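PDB 2XHE: Syntaxin1 from Monosiga brevicollis, which probably acts as a SNAP receptor (SNARE) of the syntaxin family, binding other SNARE proteins in membrane fusion and vesicle transport. Local coordinates for residues S237-V240 / A241-E245. Sequence-based numbering, arbitrary orientation.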
# COMPACT_ATOMS: atom_id res chain seq x y z
N SER B 237 13.17 20.60 -7.17
CA SER B 237 12.99 20.02 -5.85
C SER B 237 12.26 21.00 -4.95
O SER B 237 11.20 20.69 -4.43
CB SER B 237 14.34 19.66 -5.23
OG SER B 237 15.00 18.68 -6.02
N THR B 238 12.81 22.20 -4.79
CA THR B 238 12.16 23.19 -3.94
C THR B 238 10.79 23.57 -4.49
O THR B 238 10.01 24.27 -3.83
CB THR B 238 13.04 24.45 -3.77
OG1 THR B 238 12.74 25.39 -4.82
CG2 THR B 238 14.53 24.08 -3.80
N LEU B 239 10.49 23.10 -5.70
CA LEU B 239 9.25 23.43 -6.41
C LEU B 239 8.12 22.52 -5.95
O LEU B 239 6.94 22.81 -6.19
CB LEU B 239 9.45 23.29 -7.92
CG LEU B 239 8.46 23.97 -8.88
CD1 LEU B 239 7.14 23.21 -8.98
CD2 LEU B 239 8.25 25.43 -8.48
N VAL B 240 8.48 21.42 -5.30
CA VAL B 240 7.52 20.49 -4.75
C VAL B 240 7.21 20.88 -3.30
O VAL B 240 6.20 20.47 -2.74
CB VAL B 240 8.06 19.06 -4.79
CG1 VAL B 240 8.69 18.73 -3.47
CG2 VAL B 240 6.94 18.07 -5.12
N ALA B 241 8.10 21.66 -2.70
CA ALA B 241 7.84 22.23 -1.39
C ALA B 241 6.51 22.97 -1.45
O ALA B 241 6.12 23.45 -2.52
CB ALA B 241 8.96 23.18 -0.98
N SER B 242 5.83 23.06 -0.32
CA SER B 242 4.49 23.66 -0.27
C SER B 242 3.58 23.13 -1.38
O SER B 242 2.62 23.79 -1.78
CB SER B 242 4.58 25.19 -0.30
OG SER B 242 5.29 25.66 -1.43
N GLN B 243 3.90 21.93 -1.87
CA GLN B 243 3.05 21.23 -2.82
C GLN B 243 3.04 19.75 -2.48
O GLN B 243 4.03 19.21 -1.99
CB GLN B 243 3.55 21.43 -4.26
CG GLN B 243 2.80 20.62 -5.31
CD GLN B 243 3.25 20.93 -6.73
OE1 GLN B 243 3.39 20.03 -7.56
NE2 GLN B 243 3.49 22.21 -7.02
N GLY B 244 1.91 19.10 -2.71
CA GLY B 244 1.81 17.66 -2.54
C GLY B 244 2.09 17.11 -1.15
O GLY B 244 1.45 17.50 -0.17
N GLU B 245 3.05 16.19 -1.09
CA GLU B 245 3.28 15.32 0.07
C GLU B 245 2.17 14.26 0.20
O GLU B 245 2.40 13.16 0.71
CB GLU B 245 3.45 16.12 1.38
CG GLU B 245 2.20 16.16 2.26
CD GLU B 245 2.43 16.84 3.61
OE1 GLU B 245 3.61 16.98 4.01
OE2 GLU B 245 1.44 17.24 4.26
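A local turn contact lies just past the C-terminal end of helix 214-237, where Ala241 folds back on Thr238 and Gln243 on Val240 at the surface of the helical bundle. Both halves belong to the T-SNARE coiled-coil homology range, yet here the chain leaves the helix and runs on as loop toward helix 250-255. The way out is two overlapping turns, each held by a weak backbone bond from residue i+3 to residue i. Ala241 N reaches Thr238 O at 3.4 Å with a bent N-H...O angle of 129°, and the Ala241 methyl lies beside that same oxygen. The next turn, spanning Val240 to Gln243, has Ala241 extended and Ser242 at positive phi, angles that approach a type II turn; its closing bond, Gln243 N to Val240 O, is weak and less certain in position. With CG anti to its backbone N (chi1 174°) and the chain extended beyond, Gln243 carries its amide back alongside Leu239, where OE1 is hydrogen-bonded by Ser141 of helix 131-171. The other amide atom, Gln243 NE2, comes to 3.6 Å from Leu239 O, a contact without a hydrogen bond.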